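Local coordinates for protein transcriptional regulator (NtrC family) (PDB 3DZD) that probably acts as a sigma54-dependent transcriptional activator, a response regulator of the NtrC family whose AAA+ ATPase domain binds adenine nucleotide, at residues Phe200-Gly205 with Thr212-Lys217; Val6-Ser11 with Asp51-Asp56; Ala153-Thr158 with Ser292-Tyr297. All coordinates share one frame; numbering follows the deposited sequence.

Contact 1 (Phe200-Gly205 with Thr212-Lys217)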
# COMPACT_ATOMS: atom_id res chain seq x y z
N PHE A 200 -3.63 -7.24 19.09
CA PHE A 200 -2.67 -8.30 19.40
C PHE A 200 -2.64 -9.43 18.38
O PHE A 200 -1.72 -10.24 18.36
CB PHE A 200 -2.94 -8.86 20.80
CG PHE A 200 -2.69 -7.87 21.89
CD1 PHE A 200 -1.42 -7.72 22.42
CD2 PHE A 200 -3.71 -7.07 22.37
CE1 PHE A 200 -1.17 -6.80 23.42
CE2 PHE A 200 -3.48 -6.15 23.37
CZ PHE A 200 -2.20 -6.01 23.90
N GLY A 201 -3.65 -9.48 17.51
CA GLY A 201 -3.74 -10.56 16.56
C GLY A 201 -3.98 -11.88 17.26
O GLY A 201 -3.89 -11.97 18.49
N HIS A 202 -4.29 -12.91 16.49
CA HIS A 202 -4.55 -14.22 17.05
C HIS A 202 -3.80 -15.29 16.25
O HIS A 202 -3.41 -15.06 15.11
CB HIS A 202 -6.05 -14.52 17.06
CG HIS A 202 -6.73 -14.23 15.76
ND1 HIS A 202 -6.91 -15.19 14.78
CD2 HIS A 202 -7.28 -13.09 15.27
CE1 HIS A 202 -7.54 -14.65 13.75
NE2 HIS A 202 -7.77 -13.38 14.02
N GLU A 203 -3.62 -16.45 16.87
CA GLU A 203 -2.85 -17.50 16.23
C GLU A 203 -3.18 -18.84 16.85
O GLU A 203 -2.91 -19.07 18.03
CB GLU A 203 -1.36 -17.18 16.34
CG GLU A 203 -0.44 -18.37 16.15
CD GLU A 203 0.01 -18.95 17.47
OE1 GLU A 203 -0.04 -18.21 18.48
OE2 GLU A 203 0.42 -20.13 17.50
N LYS A 204 -3.78 -19.72 16.04
CA LYS A 204 -4.15 -21.08 16.46
C LYS A 204 -5.59 -21.18 16.98
O LYS A 204 -5.92 -22.06 17.77
CB LYS A 204 -3.16 -21.63 17.49
CG LYS A 204 -3.29 -23.12 17.78
CD LYS A 204 -2.26 -23.57 18.80
CE LYS A 204 -2.49 -25.02 19.19
NZ LYS A 204 -2.53 -25.92 18.00
N GLY A 205 -6.44 -20.26 16.53
CA GLY A 205 -7.86 -20.31 16.84
C GLY A 205 -8.31 -19.59 18.10
O GLY A 205 -9.13 -20.10 18.86
N THR A 212 -6.39 -20.19 12.17
CA THR A 212 -5.72 -19.42 11.14
C THR A 212 -5.14 -18.14 11.73
O THR A 212 -5.86 -17.32 12.30
CB THR A 212 -6.67 -19.07 9.98
OG1 THR A 212 -7.92 -18.61 10.52
CG2 THR A 212 -6.93 -20.29 9.12
N ARG A 213 -3.82 -17.98 11.61
CA ARG A 213 -3.12 -16.88 12.26
C ARG A 213 -3.36 -15.53 11.58
O ARG A 213 -3.40 -15.44 10.36
CB ARG A 213 -1.62 -17.17 12.33
CG ARG A 213 -0.87 -16.25 13.27
CD ARG A 213 0.55 -16.03 12.81
NE ARG A 213 0.57 -15.35 11.52
CZ ARG A 213 1.68 -15.05 10.85
NH1 ARG A 213 2.86 -15.36 11.36
NH2 ARG A 213 1.61 -14.43 9.68
N LYS A 214 -3.51 -14.49 12.40
CA LYS A 214 -3.68 -13.13 11.90
C LYS A 214 -2.83 -12.15 12.72
O LYS A 214 -2.81 -12.20 13.94
CB LYS A 214 -5.15 -12.71 11.97
CG LYS A 214 -5.44 -11.35 11.32
CD LYS A 214 -6.72 -10.71 11.86
CE LYS A 214 -6.58 -10.31 13.33
NZ LYS A 214 -7.83 -9.70 13.88
N LYS A 215 -2.12 -11.27 12.02
CA LYS A 215 -1.24 -10.30 12.67
C LYS A 215 -2.04 -9.15 13.28
O LYS A 215 -2.97 -8.62 12.67
CB LYS A 215 -0.23 -9.74 11.67
CG LYS A 215 0.28 -10.75 10.66
CD LYS A 215 1.25 -10.12 9.67
CE LYS A 215 2.67 -10.12 10.20
NZ LYS A 215 3.69 -10.10 9.11
N GLY A 216 -1.66 -8.75 14.49
CA GLY A 216 -2.29 -7.61 15.13
C GLY A 216 -1.76 -6.30 14.58
O GLY A 216 -0.71 -6.26 13.94
N LYS A 217 -2.51 -5.22 14.82
CA LYS A 217 -2.11 -3.89 14.39
C LYS A 217 -0.78 -3.48 15.04
O LYS A 217 0.03 -2.80 14.43
CB LYS A 217 -3.19 -2.87 14.76
CG LYS A 217 -4.58 -3.23 14.30
CD LYS A 217 -4.83 -2.77 12.87
CE LYS A 217 -6.32 -2.49 12.63
NZ LYS A 217 -6.57 -1.95 11.27
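The backbones of Phe200-Gly205 and Thr212-Lys217 run antiparallel, their end-to-end directions 170° apart, and are tied by a bond pair between His202 and Lys214. Lys214 N gives an almost straight bond to His202 O (2.8 Å, 175° at the hydrogen), arriving in the carbonyl plane. The return bond from His202 N to Lys214 O is bent and weak. Gly201 and Gly216, both without side chains, let the chains close up where the hairpin begins and ends: Gly201 CA comes within 3.2 Å of Lys214 O, and Gly201 N within 3.3 Å of Gly216 CA.

His202 and Lys214 project from the same face of this short ribbon. With CG held between its backbone N and carbonyl carbon (chi1 48°), the crowded position, the imidazole meets Lys214 obliquely. Lys214 CB sits over one ring face, offset toward the rim, in a CH-pi contact at 3.7 Å from the centroid. The lysine chain then bends at chi3 and brings CE to 3.4 Å from His202 NE2, so it lies along the ring from CB to CE. On the other face Glu203 CB presses against Arg213 CG at 3.2 Å. These two side chains meet through their carbons; the guanidinium leads away to a salt bridge with Asp72 of the second subunit.

The GAFTGA signature of sigma54 activators starts at Gly205 and fills most of the turn between the segments; in relatives this loop contacts sigma54, and the hairpin is its base. Gly201, at positive phi, ends helix 195-200, while Gly216 is the N-cap of helix 217-220. Lys214 NZ reaches back weakly to Ser197 on the first of these helices, and Phe200 makes a cation-pi contact with Lys241 of helix 236-248.

Contact 2 (Val6-Ser11 with Asp51-Asp56)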
# COMPACT_ATOMS: atom_id res chain seq x y z
N VAL A 6 25.84 -7.46 -19.66
CA VAL A 6 27.02 -6.74 -20.13
C VAL A 6 28.31 -7.43 -19.69
O VAL A 6 28.62 -7.46 -18.49
CB VAL A 6 27.03 -5.30 -19.59
CG1 VAL A 6 28.14 -4.50 -20.25
CG2 VAL A 6 25.68 -4.63 -19.83
N ASP A 7 29.07 -7.97 -20.64
CA ASP A 7 30.30 -8.68 -20.32
C ASP A 7 31.20 -8.88 -21.53
O ASP A 7 30.74 -8.98 -22.67
CB ASP A 7 29.99 -10.04 -19.67
CG ASP A 7 31.19 -10.61 -18.90
OD1 ASP A 7 31.09 -10.76 -17.66
OD2 ASP A 7 32.22 -10.91 -19.51
N ASP A 8 32.50 -8.96 -21.26
CA ASP A 8 33.52 -9.10 -22.30
C ASP A 8 33.61 -10.52 -22.87
O ASP A 8 33.97 -10.70 -24.03
CB ASP A 8 34.88 -8.69 -21.73
CG ASP A 8 35.97 -8.65 -22.79
OD1 ASP A 8 36.00 -7.67 -23.56
OD2 ASP A 8 36.79 -9.59 -22.84
N GLU A 9 33.27 -11.51 -22.06
CA GLU A 9 33.50 -12.90 -22.46
C GLU A 9 32.23 -13.67 -22.84
O GLU A 9 31.23 -13.64 -22.13
CB GLU A 9 34.25 -13.64 -21.35
CG GLU A 9 35.65 -13.11 -21.12
CD GLU A 9 36.40 -13.88 -20.06
OE1 GLU A 9 35.79 -14.77 -19.43
OE2 GLU A 9 37.60 -13.59 -19.86
N GLU A 10 32.30 -14.37 -23.97
CA GLU A 10 31.18 -15.18 -24.45
C GLU A 10 30.71 -16.18 -23.40
O GLU A 10 29.52 -16.43 -23.27
CB GLU A 10 31.57 -15.93 -25.73
CG GLU A 10 31.84 -15.04 -26.94
CD GLU A 10 30.57 -14.41 -27.51
OE1 GLU A 10 29.47 -14.94 -27.26
OE2 GLU A 10 30.68 -13.38 -28.22
N SER A 11 31.65 -16.74 -22.65
CA SER A 11 31.31 -17.69 -21.60
C SER A 11 30.26 -17.11 -20.67
O SER A 11 29.47 -17.83 -20.06
CB SER A 11 32.56 -18.07 -20.81
OG SER A 11 33.18 -16.93 -20.26
N ASP A 51 29.47 -6.58 -15.65
CA ASP A 51 30.80 -6.98 -15.22
C ASP A 51 31.57 -5.77 -14.69
O ASP A 51 31.56 -4.70 -15.30
CB ASP A 51 31.58 -7.68 -16.35
CG ASP A 51 32.73 -8.53 -15.82
OD1 ASP A 51 33.51 -8.02 -14.99
OD2 ASP A 51 32.85 -9.70 -16.22
N VAL A 52 32.21 -5.94 -13.54
CA VAL A 52 32.99 -4.87 -12.92
C VAL A 52 34.09 -4.35 -13.84
O VAL A 52 34.47 -3.18 -13.77
CB VAL A 52 33.63 -5.33 -11.60
CG1 VAL A 52 32.57 -5.53 -10.53
CG2 VAL A 52 34.44 -6.60 -11.83
N TRP A 53 34.61 -5.22 -14.70
CA TRP A 53 35.65 -4.82 -15.65
C TRP A 53 35.16 -4.92 -17.09
O TRP A 53 34.61 -5.94 -17.51
CB TRP A 53 36.92 -5.65 -15.46
CG TRP A 53 37.98 -5.34 -16.49
CD1 TRP A 53 39.01 -4.44 -16.36
CD2 TRP A 53 38.11 -5.90 -17.80
NE1 TRP A 53 39.76 -4.42 -17.51
CE2 TRP A 53 39.23 -5.31 -18.41
CE3 TRP A 53 37.38 -6.85 -18.52
CZ2 TRP A 53 39.65 -5.63 -19.70
CZ3 TRP A 53 37.79 -7.18 -19.81
CH2 TRP A 53 38.92 -6.57 -20.38
N MSE A 54 35.39 -3.85 -17.84
CA MSE A 54 35.00 -3.78 -19.24
C MSE A 54 36.12 -3.10 -20.03
O MSE A 54 36.86 -2.29 -19.48
CB MSE A 54 33.69 -3.00 -19.38
CG MSE A 54 32.49 -3.72 -18.80
SE MSE A 54 32.06 -5.34 -19.81
CE MSE A 54 31.82 -4.58 -21.59
N PRO A 55 36.24 -3.43 -21.33
CA PRO A 55 37.30 -2.87 -22.16
C PRO A 55 37.28 -1.34 -22.21
O PRO A 55 38.27 -0.71 -21.84
CB PRO A 55 37.00 -3.44 -23.55
CG PRO A 55 36.20 -4.67 -23.29
CD PRO A 55 35.38 -4.37 -22.08
N ASP A 56 36.17 -0.76 -22.65
CA ASP A 56 36.09 0.68 -22.92
C ASP A 56 35.58 1.53 -21.75
O ASP A 56 34.80 2.46 -21.97
CB ASP A 56 35.26 0.95 -24.18
CG ASP A 56 33.94 0.18 -24.19
OD1 ASP A 56 33.58 -0.44 -23.17
OD2 ASP A 56 33.25 0.20 -25.23
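In the CheY-like receiver fold, the ends of the neighbouring parallel strands 2-6 and 47-51 bring acidic residues together, and Asp51 lies where receivers of this family take up phosphate. Its backbone N donates to Val6 O at 3.1 Å, nearly along the C=O axis, continuing the sheet to its last residue. From there the side chain leads toward Asp7: CB lies 3.4 Å from Asp7 OD1, and CG is anti to the backbone N (chi1 -160°). The carboxylate then splits its work. OD1 turns back to take the N-H of Trp53 at 3.0 Å, from above the carboxylate plane, an Asx turn. OD2 approaches Asp7 OD1 to 2.5 Å, so close that one of the acids probably carries a proton, and it also forms a salt bridge with Lys101. Asp7 is steadied by its own Asx turn, OD2 accepting from Glu9 N through its anti lone pair. The selenium of selenomethionine Met54 lies against Asp7 CA, while its CE meets Val6 CG1. Asp8 runs alongside Trp53 at the ring edge, with its OD1 3.0 Å from Pro55 CG.

Contact 3 (Ala153-Thr158 with Ser292-Tyr297)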
# COMPACT_ATOMS: atom_id res chain seq x y z
N ALA A 153 8.31 9.98 21.16
CA ALA A 153 7.37 10.15 22.25
C ALA A 153 5.93 10.18 21.72
O ALA A 153 5.67 10.72 20.65
CB ALA A 153 7.68 11.43 23.02
N PRO A 154 4.99 9.57 22.46
CA PRO A 154 3.62 9.51 21.95
C PRO A 154 2.92 10.87 21.96
O PRO A 154 3.29 11.77 22.72
CB PRO A 154 2.93 8.53 22.91
CG PRO A 154 4.06 7.77 23.57
CD PRO A 154 5.14 8.79 23.70
N VAL A 155 1.92 11.02 21.11
CA VAL A 155 1.18 12.26 21.00
C VAL A 155 -0.30 11.98 21.21
O VAL A 155 -0.84 11.05 20.64
CB VAL A 155 1.36 12.90 19.61
CG1 VAL A 155 0.59 14.20 19.51
CG2 VAL A 155 2.84 13.15 19.34
N LEU A 156 -0.93 12.78 22.05
CA LEU A 156 -2.36 12.70 22.27
C LEU A 156 -3.02 13.90 21.58
O LEU A 156 -2.70 15.04 21.88
CB LEU A 156 -2.69 12.71 23.76
CG LEU A 156 -4.19 12.76 24.10
CD1 LEU A 156 -4.87 11.45 23.74
CD2 LEU A 156 -4.43 13.11 25.57
N ILE A 157 -3.93 13.62 20.66
CA ILE A 157 -4.66 14.67 19.97
C ILE A 157 -6.08 14.78 20.52
O ILE A 157 -6.87 13.86 20.37
CB ILE A 157 -4.74 14.37 18.46
CG1 ILE A 157 -3.33 14.11 17.90
CG2 ILE A 157 -5.42 15.50 17.72
CD1 ILE A 157 -3.32 13.65 16.47
N THR A 158 -6.38 15.90 21.17
CA THR A 158 -7.72 16.14 21.70
C THR A 158 -8.54 17.04 20.78
O THR A 158 -8.02 17.97 20.16
CB THR A 158 -7.69 16.78 23.12
OG1 THR A 158 -6.93 15.95 24.01
CG2 THR A 158 -9.11 16.94 23.69
N SER A 292 0.61 10.84 26.39
CA SER A 292 0.46 12.27 26.21
C SER A 292 1.70 13.10 26.55
O SER A 292 1.59 14.23 27.00
CB SER A 292 -0.73 12.77 27.02
OG SER A 292 -0.51 12.54 28.39
N VAL A 293 2.88 12.52 26.34
CA VAL A 293 4.14 13.23 26.46
C VAL A 293 4.12 14.52 25.64
O VAL A 293 4.64 15.54 26.08
CB VAL A 293 5.33 12.33 26.02
CG1 VAL A 293 6.62 13.10 26.06
CG2 VAL A 293 5.41 11.11 26.91
N PHE A 294 3.54 14.46 24.44
CA PHE A 294 3.16 15.65 23.68
C PHE A 294 1.66 15.68 23.48
O PHE A 294 1.01 14.65 23.37
CB PHE A 294 3.81 15.66 22.30
CG PHE A 294 5.29 15.79 22.33
CD1 PHE A 294 5.88 16.89 22.93
CD2 PHE A 294 6.10 14.83 21.74
CE1 PHE A 294 7.26 17.02 22.95
CE2 PHE A 294 7.47 14.95 21.75
CZ PHE A 294 8.06 16.05 22.36
N GLN A 295 1.10 16.88 23.40
CA GLN A 295 -0.32 17.01 23.14
C GLN A 295 -0.59 18.04 22.07
O GLN A 295 0.22 18.94 21.85
CB GLN A 295 -1.09 17.38 24.40
CG GLN A 295 -0.98 16.37 25.51
CD GLN A 295 -2.02 16.60 26.58
OE1 GLN A 295 -1.70 16.78 27.75
NE2 GLN A 295 -3.29 16.62 26.17
N ILE A 296 -1.73 17.90 21.40
CA ILE A 296 -2.19 18.88 20.45
C ILE A 296 -3.69 18.97 20.63
O ILE A 296 -4.37 17.94 20.75
CB ILE A 296 -1.92 18.45 18.99
CG1 ILE A 296 -0.43 18.27 18.75
CG2 ILE A 296 -2.53 19.45 18.01
CD1 ILE A 296 -0.10 17.56 17.45
N TYR A 297 -4.20 20.19 20.66
CA TYR A 297 -5.63 20.43 20.74
C TYR A 297 -6.14 21.00 19.42
O TYR A 297 -5.66 22.04 18.98
CB TYR A 297 -5.93 21.42 21.88
CG TYR A 297 -7.38 21.82 21.93
CD1 TYR A 297 -8.34 20.95 22.42
CD2 TYR A 297 -7.79 23.06 21.47
CE1 TYR A 297 -9.66 21.31 22.47
CE2 TYR A 297 -9.11 23.43 21.52
CZ TYR A 297 -10.05 22.55 22.01
OH TYR A 297 -11.38 22.90 22.05
O HOH W 1 -4.12 16.06 23.83
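This is a parallel strand pairing at the edge of the five-stranded sheet of the AAA+ P-loop ATPase domain, where strand 294-297 lies outermost beside strand 155-158, the strand that runs into the P-loop. The sheet order 2-3-4-1-5 identifies the fold. The axes of strands 155-158 and 294-297 approach to 4.7 Å and cross at -17°. Four backbone bonds step along the pair, each strand giving and taking in turn: Phe294 N to Pro154 O, Leu156 N to Phe294 O, Ile296 N to Leu156 O, and Thr158 N to Ile296 O, the last at 2.9 Å.

On the face carrying Val155, Ile157, Phe294 and Ile296, Val155 CG1 meets Ile296 CD1 at 4.0 Å, while Val155 CG2 lies at the edge of the Phe294 ring. Helices 136-149 and 165-176 pack on that side. Before the strands start, Ala153 CB touches both Val293 CG1, at 3.6 Å, and Phe294 CE2.

Leu156 and Gln295 lie side by side on the other face, pointing the same way, with Leu156 CD2 3.7 Å from Gln295 NE2; Tyr288 of helix 285-291 touches both. A water sits between the strands here: it donates to Leu156 O at 2.6 Å, bonds Thr158 OG1 at 2.8 Å, and accepts from Gln295 NE2 at 2.5 Å.

Contacts 1 and 3 belong to the ATPase domain, contact 1 nested in the long chain segment closed by contact 3; contact 2 lies in the receiver domain, its centre about 58 Å from that of contact 3. No two contacts touch. Contacts 2 and 3 both join neighbouring strands of a parallel sheet, yet contact 2 gathers buried acids and a lysine at strand ends, whereas contact 3 is a regular ladder with an apolar, helix-covered face and a more polar, watered one. Contact 2 is the slightest in backbone pairing, with one bond; contact 1 is a short, partly exposed hairpin of ring, aliphatic lysine and glycines, and alone among the three it reaches the second subunit.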